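Long-range contacts in beta-lactamase-like protein (Koribacter versatilis, PDB 6B9V), which is a diphosphatase of the PhnP family, probably metal-dependent, with a metallo-beta-lactamase fold, and cleaves reactive FAD photoproducts: residues H226-I232 / G248-A252; R36-S41 / T56-Q62; K152-V156 / G167-G171. Numbering follows the deposited sequence.

Contact 1 (H226-I232 / G248-A252). With MN (manganese (II) ion), chain C.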
loop_
_atom_site.group_PDB
_atom_site.type_symbol
_atom_site.label_atom_id
_atom_site.label_comp_id
_atom_site.label_asym_id
_atom_site.label_seq_id
_atom_site.Cartn_x
_atom_site.Cartn_y
_atom_site.Cartn_z
ATOM N N HIS A 226 -4.787 -3.129 -30.990
ATOM C CA HIS A 226 -5.662 -2.965 -29.830
ATOM C C HIS A 226 -5.112 -1.895 -28.903
ATOM O O HIS A 226 -3.929 -1.923 -28.529
ATOM C CB HIS A 226 -5.817 -4.286 -29.069
ATOM C CG HIS A 226 -6.521 -5.343 -29.862
ATOM N ND1 HIS A 226 -5.848 -6.337 -30.538
ATOM C CD2 HIS A 226 -7.837 -5.534 -30.122
ATOM C CE1 HIS A 226 -6.719 -7.105 -31.168
ATOM N NE2 HIS A 226 -7.933 -6.639 -30.934
ATOM N N THR A 227 -5.974 -0.956 -28.526
ATOM C CA THR A 227 -5.573 0.105 -27.615
ATOM C C THR A 227 -6.356 -0.064 -26.304
ATOM O O THR A 227 -7.565 -0.300 -26.319
ATOM C CB THR A 227 -5.835 1.515 -28.216
ATOM O OG1 THR A 227 -5.145 1.659 -29.470
ATOM C CG2 THR A 227 -5.366 2.602 -27.257
ATOM N N TYR A 228 -5.657 0.046 -25.183
ATOM C CA TYR A 228 -6.274 -0.059 -23.868
ATOM C C TYR A 228 -6.030 1.211 -23.082
ATOM O O TYR A 228 -4.927 1.757 -23.110
ATOM C CB TYR A 228 -5.704 -1.259 -23.097
ATOM C CG TYR A 228 -6.023 -2.554 -23.777
ATOM C CD1 TYR A 228 -5.165 -3.089 -24.726
ATOM C CD2 TYR A 228 -7.207 -3.212 -23.514
ATOM C CE1 TYR A 228 -5.470 -4.260 -25.370
ATOM C CE2 TYR A 228 -7.519 -4.396 -24.157
ATOM C CZ TYR A 228 -6.639 -4.912 -25.076
ATOM O OH TYR A 228 -6.938 -6.079 -25.730
ATOM N N PHE A 229 -7.041 1.673 -22.358
ATOM C CA PHE A 229 -6.867 2.850 -21.523
ATOM C C PHE A 229 -6.628 2.448 -20.070
ATOM O O PHE A 229 -7.188 1.455 -19.578
ATOM C CB PHE A 229 -8.078 3.777 -21.601
ATOM C CG PHE A 229 -8.295 4.409 -22.962
ATOM C CD1 PHE A 229 -7.248 4.553 -23.865
ATOM C CD2 PHE A 229 -9.552 4.860 -23.327
ATOM C CE1 PHE A 229 -7.459 5.151 -25.121
ATOM C CE2 PHE A 229 -9.773 5.457 -24.579
ATOM C CZ PHE A 229 -8.726 5.603 -25.469
ATOM N N THR A 230 -5.830 3.242 -19.372
ATOM C CA THR A 230 -5.530 2.924 -17.966
ATOM C C THR A 230 -5.472 4.224 -17.160
ATOM O O THR A 230 -5.733 5.303 -17.708
ATOM C CB THR A 230 -4.213 2.119 -17.861
ATOM O OG1 THR A 230 -4.015 1.653 -16.516
ATOM C CG2 THR A 230 -3.012 2.977 -18.300
ATOM N N HIS A 231 -5.152 4.121 -15.868
ATOM C CA HIS A 231 -5.160 5.253 -14.922
ATOM C C HIS A 231 -6.582 5.821 -14.770
ATOM O O HIS A 231 -6.782 7.013 -14.573
ATOM C CB HIS A 231 -4.185 6.353 -15.351
ATOM C CG HIS A 231 -3.571 7.087 -14.197
ATOM N ND1 HIS A 231 -4.295 7.933 -13.387
ATOM C CD2 HIS A 231 -2.308 7.085 -13.710
ATOM C CE1 HIS A 231 -3.500 8.432 -12.453
ATOM N NE2 HIS A 231 -2.296 7.918 -12.615
ATOM N N ILE A 232 -7.552 4.917 -14.787
ATOM C CA ILE A 232 -8.968 5.257 -14.878
ATOM C C ILE A 232 -9.569 5.640 -13.522
ATOM O O ILE A 232 -9.335 4.946 -12.533
ATOM C CB ILE A 232 -9.757 4.071 -15.450
ATOM C CG1 ILE A 232 -9.283 3.757 -16.882
ATOM C CG2 ILE A 232 -11.268 4.339 -15.401
ATOM C CD1 ILE A 232 -9.572 2.332 -17.297
ATOM N N GLY A 248 -11.532 -1.840 -31.359
ATOM C CA GLY A 248 -10.093 -1.788 -31.170
ATOM C C GLY A 248 -9.623 -0.902 -30.030
ATOM O O GLY A 248 -8.417 -0.780 -29.801
ATOM N N ILE A 249 -10.568 -0.279 -29.326
ATOM C CA ILE A 249 -10.260 0.619 -28.218
ATOM C C ILE A 249 -11.102 0.241 -27.000
ATOM O O ILE A 249 -12.322 0.161 -27.096
ATOM C CB ILE A 249 -10.529 2.103 -28.612
ATOM C CG1 ILE A 249 -9.722 2.483 -29.856
ATOM C CG2 ILE A 249 -10.201 3.037 -27.475
ATOM C CD1 ILE A 249 -9.981 3.912 -30.365
ATOM N N GLN A 250 -10.467 -0.030 -25.863
ATOM C CA GLN A 250 -11.233 -0.426 -24.676
ATOM C C GLN A 250 -10.564 0.074 -23.406
ATOM O O GLN A 250 -9.349 0.275 -23.392
ATOM C CB GLN A 250 -11.367 -1.957 -24.596
ATOM C CG GLN A 250 -12.172 -2.636 -25.692
ATOM C CD GLN A 250 -13.676 -2.486 -25.515
ATOM O OE1 GLN A 250 -14.330 -3.357 -24.934
ATOM N NE2 GLN A 250 -14.234 -1.391 -26.035
ATOM N N LEU A 251 -11.333 0.251 -22.326
ATOM C CA LEU A 251 -10.709 0.408 -21.015
ATOM C C LEU A 251 -10.059 -0.911 -20.616
ATOM O O LEU A 251 -10.666 -1.982 -20.785
ATOM C CB LEU A 251 -11.733 0.814 -19.934
ATOM C CG LEU A 251 -12.608 2.052 -20.191
ATOM C CD1 LEU A 251 -13.519 2.294 -18.988
ATOM C CD2 LEU A 251 -11.752 3.276 -20.448
ATOM N N ALA A 252 -8.837 -0.848 -20.092
ATOM C CA ALA A 252 -8.239 -2.032 -19.454
ATOM C C ALA A 252 -8.991 -2.432 -18.181
ATOM O O ALA A 252 -9.856 -1.693 -17.697
ATOM C CB ALA A 252 -6.773 -1.786 -19.129
HETATM MN MN MN C . -0.388 8.325 -11.659
HETATM O O HOH W 1 -6.580 0.619 -31.630
#
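Four backbone hydrogen bonds hold strand 226-230 beside strand 249-251, and they use up the facing polar groups in the staggered pattern of a parallel pair. Thr-227 N donates to Gly-248 O (2.8 Å), and Thr-227 O accepts a hydrogen bond from Gln-250 N (2.9 Å). Phe-229 N then reaches Gln-250 O, and Ala-252 N closes the series on Phe-229 O, both at 2.9 Å. Gly-248 O has a second donor: a water bound 2.9 Å away, which itself accepts from Thr-227 OG1 at 2.8 Å. The NH and CO of Tyr-228 face the other way, where its backbone bonds to Leu-196 and Leu-198 of strand 195-199.

The pair belongs to a beta-alpha-beta unit, with helix 238-244 in the connection, and forms one end of a seven-stranded sheet of the metallo-beta-lactamase fold. On the edge strand, Leu-251 N is satisfied by Asn-242 OD1 from that helix, while Gln-250 NE2 curls back to Ile-249 O (2.7 Å) and also bonds Asn-242 O.

Thr-227, Phe-229, Ile-249 and Leu-251 share a buried face; there Phe-229 and Ile-249 pack on helix 212-222, and Leu-251 on helix 238-244. Phe-229 CZ lies 3.6 Å from Ile-249 CG2, and Phe-229 CB sits 3.9 Å from Leu-251 CD2. Gly-248 has phi 87°, a backbone where a CB would collide with the preceding carbonyl. Just beyond the strand, His-231 NE2 binds manganese at 2.2 Å, in a site it shares with Asp-82, His-83 and Asp-178.

Contact 2 (R36-S41 / T56-Q62)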
loop_
_atom_site.group_PDB
_atom_site.type_symbol
_atom_site.label_atom_id
_atom_site.label_comp_id
_atom_site.label_asym_id
_atom_site.label_seq_id
_atom_site.Cartn_x
_atom_site.Cartn_y
_atom_site.Cartn_z
ATOM N N ARG A 36 -13.495 -2.373 -9.966
ATOM C CA ARG A 36 -12.527 -2.355 -8.879
ATOM C C ARG A 36 -11.149 -2.254 -9.487
ATOM O O ARG A 36 -10.740 -3.129 -10.254
ATOM C CB ARG A 36 -12.626 -3.607 -8.003
ATOM C CG ARG A 36 -11.621 -3.650 -6.850
ATOM C CD ARG A 36 -11.686 -5.018 -6.109
ATOM N NE ARG A 36 -10.941 -5.059 -4.843
ATOM C CZ ARG A 36 -9.621 -5.226 -4.755
ATOM N NH1 ARG A 36 -8.894 -5.334 -5.858
ATOM N NH2 ARG A 36 -9.018 -5.266 -3.571
ATOM N N ARG A 37 -10.436 -1.183 -9.150
ATOM C CA ARG A 37 -9.167 -0.892 -9.804
ATOM C C ARG A 37 -8.073 -0.501 -8.805
ATOM O O ARG A 37 -8.199 0.504 -8.110
ATOM C CB ARG A 37 -9.358 0.238 -10.825
ATOM C CG ARG A 37 -10.526 0.049 -11.809
ATOM C CD ARG A 37 -10.441 1.168 -12.885
ATOM N NE ARG A 37 -11.568 1.135 -13.809
ATOM C CZ ARG A 37 -11.633 0.386 -14.910
ATOM N NH1 ARG A 37 -10.641 -0.432 -15.239
ATOM N NH2 ARG A 37 -12.705 0.451 -15.688
ATOM N N LEU A 38 -7.000 -1.289 -8.743
ATOM C CA LEU A 38 -5.832 -0.904 -7.941
ATOM C C LEU A 38 -4.971 0.117 -8.690
ATOM O O LEU A 38 -5.241 0.437 -9.857
ATOM C CB LEU A 38 -4.994 -2.135 -7.584
ATOM C CG LEU A 38 -5.778 -3.242 -6.880
ATOM C CD1 LEU A 38 -4.869 -4.434 -6.536
ATOM C CD2 LEU A 38 -6.448 -2.689 -5.613
ATOM N N ARG A 39 -3.954 0.658 -8.033
ATOM C CA ARG A 39 -3.139 1.686 -8.625
ATOM C C ARG A 39 -2.338 1.186 -9.858
ATOM O O ARG A 39 -2.145 0.018 -9.992
ATOM C CB ARG A 39 -2.243 2.374 -7.576
ATOM C CG ARG A 39 -2.891 3.558 -6.855
ATOM C CD ARG A 39 -4.189 3.240 -6.171
ATOM N NE ARG A 39 -4.020 2.542 -4.914
ATOM C CZ ARG A 39 -3.838 3.110 -3.747
ATOM N NH1 ARG A 39 -3.809 4.425 -3.614
ATOM N NH2 ARG A 39 -3.655 2.380 -2.707
ATOM N N PRO A 40 -1.882 2.102 -10.716
ATOM C CA PRO A 40 -1.528 1.677 -12.084
ATOM C C PRO A 40 -0.129 1.074 -12.291
ATOM O O PRO A 40 0.876 1.691 -11.940
ATOM C CB PRO A 40 -1.687 2.982 -12.896
ATOM C CG PRO A 40 -1.356 4.080 -11.928
ATOM C CD PRO A 40 -1.897 3.577 -10.573
ATOM N N SER A 41 -0.086 -0.125 -12.888
ATOM C CA SER A 41 1.163 -0.900 -13.049
ATOM C C SER A 41 0.927 -2.095 -13.963
ATOM O O SER A 41 -0.166 -2.657 -13.966
ATOM C CB SER A 41 1.686 -1.392 -11.684
ATOM O OG SER A 41 2.796 -2.263 -11.824
ATOM N N THR A 56 3.442 0.287 -7.270
ATOM C CA THR A 56 2.358 1.062 -6.679
ATOM C C THR A 56 2.195 0.711 -5.206
ATOM O O THR A 56 2.689 -0.310 -4.759
ATOM C CB THR A 56 0.999 0.818 -7.398
ATOM O OG1 THR A 56 0.385 -0.389 -6.904
ATOM C CG2 THR A 56 1.175 0.758 -8.923
ATOM N N PRO A 57 1.507 1.570 -4.450
ATOM C CA PRO A 57 1.188 1.216 -3.065
ATOM C C PRO A 57 0.416 -0.097 -2.946
ATOM O O PRO A 57 0.359 -0.648 -1.844
ATOM C CB PRO A 57 0.333 2.396 -2.588
ATOM C CG PRO A 57 -0.088 3.144 -3.887
ATOM C CD PRO A 57 1.087 2.942 -4.782
ATOM N N ASP A 58 -0.165 -0.593 -4.039
ATOM C CA ASP A 58 -0.844 -1.896 -4.009
ATOM C C ASP A 58 0.047 -3.063 -4.417
ATOM O O ASP A 58 -0.447 -4.155 -4.668
ATOM C CB ASP A 58 -2.090 -1.869 -4.917
ATOM C CG ASP A 58 -3.094 -0.830 -4.479
ATOM O OD1 ASP A 58 -3.355 -0.737 -3.257
ATOM O OD2 ASP A 58 -3.620 -0.086 -5.343
ATOM N N PHE A 59 1.357 -2.851 -4.448
ATOM C CA PHE A 59 2.230 -3.886 -4.994
ATOM C C PHE A 59 2.133 -5.225 -4.256
ATOM O O PHE A 59 2.098 -6.265 -4.898
ATOM C CB PHE A 59 3.693 -3.438 -5.020
ATOM C CG PHE A 59 4.622 -4.546 -5.444
ATOM C CD1 PHE A 59 4.656 -4.967 -6.767
ATOM C CD2 PHE A 59 5.396 -5.213 -4.511
ATOM C CE1 PHE A 59 5.469 -6.016 -7.157
ATOM C CE2 PHE A 59 6.217 -6.281 -4.899
ATOM C CZ PHE A 59 6.254 -6.673 -6.218
ATOM N N ARG A 60 2.089 -5.230 -2.927
ATOM C CA ARG A 60 1.978 -6.531 -2.239
ATOM C C ARG A 60 0.756 -7.330 -2.744
ATOM O O ARG A 60 0.882 -8.503 -3.135
ATOM C CB ARG A 60 1.889 -6.355 -0.711
ATOM C CG ARG A 60 1.640 -7.692 0.017
ATOM C CD ARG A 60 1.729 -7.520 1.538
ATOM N NE ARG A 60 1.345 -8.750 2.237
ATOM C CZ ARG A 60 0.098 -9.113 2.511
ATOM N NH1 ARG A 60 -0.922 -8.336 2.164
ATOM N NH2 ARG A 60 -0.125 -10.269 3.132
ATOM N N GLU A 61 -0.411 -6.678 -2.760
ATOM C CA GLU A 61 -1.649 -7.306 -3.228
ATOM C C GLU A 61 -1.517 -7.771 -4.685
ATOM O O GLU A 61 -1.956 -8.870 -5.039
ATOM C CB GLU A 61 -2.845 -6.337 -3.094
ATOM C CG GLU A 61 -4.210 -6.934 -3.558
ATOM C CD GLU A 61 -5.446 -6.018 -3.301
ATOM O OE1 GLU A 61 -5.365 -4.977 -2.577
ATOM O OE2 GLU A 61 -6.531 -6.364 -3.824
ATOM N N GLN A 62 -0.927 -6.921 -5.525
ATOM C CA GLN A 62 -0.773 -7.236 -6.958
ATOM C C GLN A 62 0.122 -8.471 -7.172
ATOM O O GLN A 62 -0.183 -9.365 -7.987
ATOM C CB GLN A 62 -0.227 -6.007 -7.722
ATOM C CG GLN A 62 -1.253 -4.827 -7.759
ATOM C CD GLN A 62 -0.693 -3.477 -8.224
ATOM O OE1 GLN A 62 0.456 -3.136 -7.965
ATOM N NE2 GLN A 62 -1.548 -2.673 -8.889
#
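One carboxylate oxygen, Asp-58 OD2, takes both the main chain and the side chain of the same arginine: Arg-39 N at 2.8 Å and Arg-39 NE at 2.7 Å. Asp-58 OD1 receives Arg-39 NH2 at 3.2 Å, making the salt bridge two-pronged. Asp-58 stands at the N-cap position of helix 59-66, yet its side chain makes no capping bond; it is turned over to the 36-41 loop instead. The turn into the helix is an ST turn, Thr-56 OG1 accepting from Asp-58 N (2.9 Å), within a type I beta turn from Thr-56 to Phe-59.

Thr-56 OG1 also donates to Gln-62 OE1 (2.9 Å), which leaves Gln-62 NE2 to reach Arg-39 O at 3.0 Å. Pro-57 CG packs over one face of the Arg-39 guanidinium, and Leu-38 fills the space between Asp-58, Glu-61 and Gln-62.

In the metallo-beta-lactamase fold of this protein, the contact joins helix 59-66 to the loop whose Pro-40 packs against the manganese ligands Asp-82, His-83 and His-231. It also lies at the dimer interface: Arg-39 NH1 salt-bridges Asp-89 of the second subunit. At the loop's start, Arg-36 NH2 forms a salt bridge with Glu-61 OE2 at 2.7 Å.

Contact 3 (K152-V156 / G167-G171)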
loop_
_atom_site.group_PDB
_atom_site.type_symbol
_atom_site.label_atom_id
_atom_site.label_comp_id
_atom_site.label_asym_id
_atom_site.label_seq_id
_atom_site.Cartn_x
_atom_site.Cartn_y
_atom_site.Cartn_z
ATOM N N LYS A 152 14.767 -4.931 -25.814
ATOM C CA LYS A 152 14.989 -3.495 -25.677
ATOM C C LYS A 152 13.720 -2.782 -25.220
ATOM O O LYS A 152 12.666 -2.910 -25.838
ATOM C CB LYS A 152 15.502 -2.897 -26.986
ATOM C CG LYS A 152 16.897 -3.376 -27.349
ATOM C CD LYS A 152 17.610 -2.423 -28.296
ATOM C CE LYS A 152 16.845 -2.265 -29.598
ATOM N NZ LYS A 152 16.796 -3.540 -30.368
ATOM N N PHE A 153 13.834 -2.053 -24.112
ATOM C CA PHE A 153 12.772 -1.183 -23.628
ATOM C C PHE A 153 13.127 0.259 -23.973
ATOM O O PHE A 153 14.060 0.828 -23.419
ATOM C CB PHE A 153 12.579 -1.345 -22.116
ATOM C CG PHE A 153 11.795 -2.564 -21.730
ATOM C CD1 PHE A 153 12.321 -3.831 -21.908
ATOM C CD2 PHE A 153 10.536 -2.440 -21.159
ATOM C CE1 PHE A 153 11.590 -4.960 -21.539
ATOM C CE2 PHE A 153 9.802 -3.561 -20.797
ATOM C CZ PHE A 153 10.332 -4.822 -20.988
ATOM N N ILE A 154 12.386 0.845 -24.898
ATOM C CA ILE A 154 12.699 2.175 -25.414
ATOM C C ILE A 154 11.921 3.218 -24.624
ATOM O O ILE A 154 10.702 3.163 -24.587
ATOM C CB ILE A 154 12.343 2.281 -26.912
ATOM C CG1 ILE A 154 12.941 1.095 -27.677
ATOM C CG2 ILE A 154 12.824 3.606 -27.489
ATOM C CD1 ILE A 154 12.294 0.850 -29.014
ATOM N N PRO A 155 12.624 4.158 -23.979
ATOM C CA PRO A 155 11.920 5.246 -23.288
ATOM C C PRO A 155 11.250 6.171 -24.303
ATOM O O PRO A 155 11.860 6.545 -25.310
ATOM C CB PRO A 155 13.037 5.978 -22.526
ATOM C CG PRO A 155 14.220 5.023 -22.536
ATOM C CD PRO A 155 14.086 4.264 -23.824
ATOM N N VAL A 156 10.002 6.517 -24.028
ATOM C CA VAL A 156 9.211 7.381 -24.883
ATOM C C VAL A 156 8.808 8.605 -24.082
ATOM O O VAL A 156 7.982 8.502 -23.181
ATOM C CB VAL A 156 7.948 6.667 -25.401
ATOM C CG1 VAL A 156 7.118 7.617 -26.297
ATOM C CG2 VAL A 156 8.333 5.402 -26.158
ATOM N N GLY A 167 7.114 6.911 -20.972
ATOM C CA GLY A 167 6.397 5.675 -21.214
ATOM C C GLY A 167 7.429 4.752 -21.840
ATOM O O GLY A 167 8.578 5.150 -21.989
ATOM N N TYR A 168 7.052 3.528 -22.199
ATOM C CA TYR A 168 8.032 2.622 -22.800
ATOM C C TYR A 168 7.462 1.811 -23.934
ATOM O O TYR A 168 6.331 1.370 -23.865
ATOM C CB TYR A 168 8.607 1.668 -21.740
ATOM C CG TYR A 168 9.343 2.403 -20.651
ATOM C CD1 TYR A 168 8.692 2.804 -19.489
ATOM C CD2 TYR A 168 10.687 2.728 -20.802
ATOM C CE1 TYR A 168 9.374 3.504 -18.491
ATOM C CE2 TYR A 168 11.370 3.417 -19.824
ATOM C CZ TYR A 168 10.715 3.803 -18.673
ATOM O OH TYR A 168 11.415 4.492 -17.719
ATOM N N ARG A 169 8.268 1.603 -24.973
ATOM C CA ARG A 169 7.882 0.691 -26.029
ATOM C C ARG A 169 8.779 -0.533 -25.939
ATOM O O ARG A 169 9.987 -0.419 -25.770
ATOM C CB ARG A 169 8.004 1.329 -27.417
ATOM C CG ARG A 169 7.701 0.348 -28.539
ATOM C CD ARG A 169 7.729 0.993 -29.911
ATOM N NE ARG A 169 7.382 0.018 -30.948
ATOM C CZ ARG A 169 6.737 0.311 -32.079
ATOM N NH1 ARG A 169 6.353 1.557 -32.329
ATOM N NH2 ARG A 169 6.466 -0.649 -32.963
ATOM N N PHE A 170 8.185 -1.707 -26.063
ATOM C CA PHE A 170 8.942 -2.942 -26.000
ATOM C C PHE A 170 8.329 -3.910 -27.008
ATOM O O PHE A 170 7.175 -4.326 -26.865
ATOM C CB PHE A 170 8.954 -3.509 -24.568
ATOM C CG PHE A 170 7.667 -3.279 -23.798
ATOM C CD1 PHE A 170 7.418 -2.064 -23.175
ATOM C CD2 PHE A 170 6.732 -4.297 -23.657
ATOM C CE1 PHE A 170 6.242 -1.844 -22.470
ATOM C CE2 PHE A 170 5.556 -4.087 -22.940
ATOM C CZ PHE A 170 5.313 -2.859 -22.348
ATOM N N GLY A 171 9.096 -4.221 -28.053
ATOM C CA GLY A 171 8.598 -5.051 -29.141
ATOM C C GLY A 171 7.348 -4.433 -29.751
ATOM O O GLY A 171 7.327 -3.240 -30.064
HETATM O O HOH W 2 11.856 -3.197 -28.306
#
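Phe-153 lays its ring against Phe-170, whose CB sits over the ring face, 3.9 Å from the Phe-153 centroid and 10° off the normal, a CH-pi contact. The two rings are nearly parallel, at 21°, but slid apart, with centroids 4.9 Å apart and little overlap. Both belong to a beta hairpin, strand 151-160 with strand 163-170, in one of the two mixed sheets of the metallo-beta-lactamase fold.

From Ile-154 to Val-156 the pairing is antiparallel. Ile-154 and Arg-169 form a hydrogen-bonded pair, Ile-154 N to Arg-169 O at 2.8 Å and Arg-169 N to Ile-154 O at 2.9 Å. Val-156 and Gly-167 form the next, with Val-156 N to Gly-167 O at 2.8 Å and Gly-167 N to Val-156 O at 2.9 Å. Pro-155, which has no NH to give, falls in the non-hydrogen-bonded pair with Tyr-168, so its place in the strand costs no bond between them.

Phe-153, Pro-155, Tyr-168 and Phe-170 share the inner face, where the two phenylalanines pack on strands 41-46 and 49-53 of the other sheet. Tyr-168 OH bonds Tyr-76 O. On the other face, the Arg-169 guanidinium leads away from strand 151-160 to the carbonyls of Met-189 and Arg-191. Where the strands part, a water bridges Lys-152 O at 2.6 Å and Gly-171 N at 3.0 Å.

Overall arrangement
Contacts 1 and 3 reach the same seven-stranded sheet, one at its 249-251 edge and the other in the hairpin toward the far side, with centres 18 Å apart. Contact 2 belongs to the loop and helix attached to the other sheet; its centre is 17 Å from that of contact 1 and 22 Å from that of contact 3. Contacts 1 and 2 meet directly: Arg-37 NH1 lies 2.9 Å from Ala-252 O, probably hydrogen-bonded, and Pro-40 CG packs 3.6 Å from His-231 CD2, beside the manganese. Contact 3 touches neither; the side chain of Tyr-168 lies about 8 Å from that of the manganese ligand His-78.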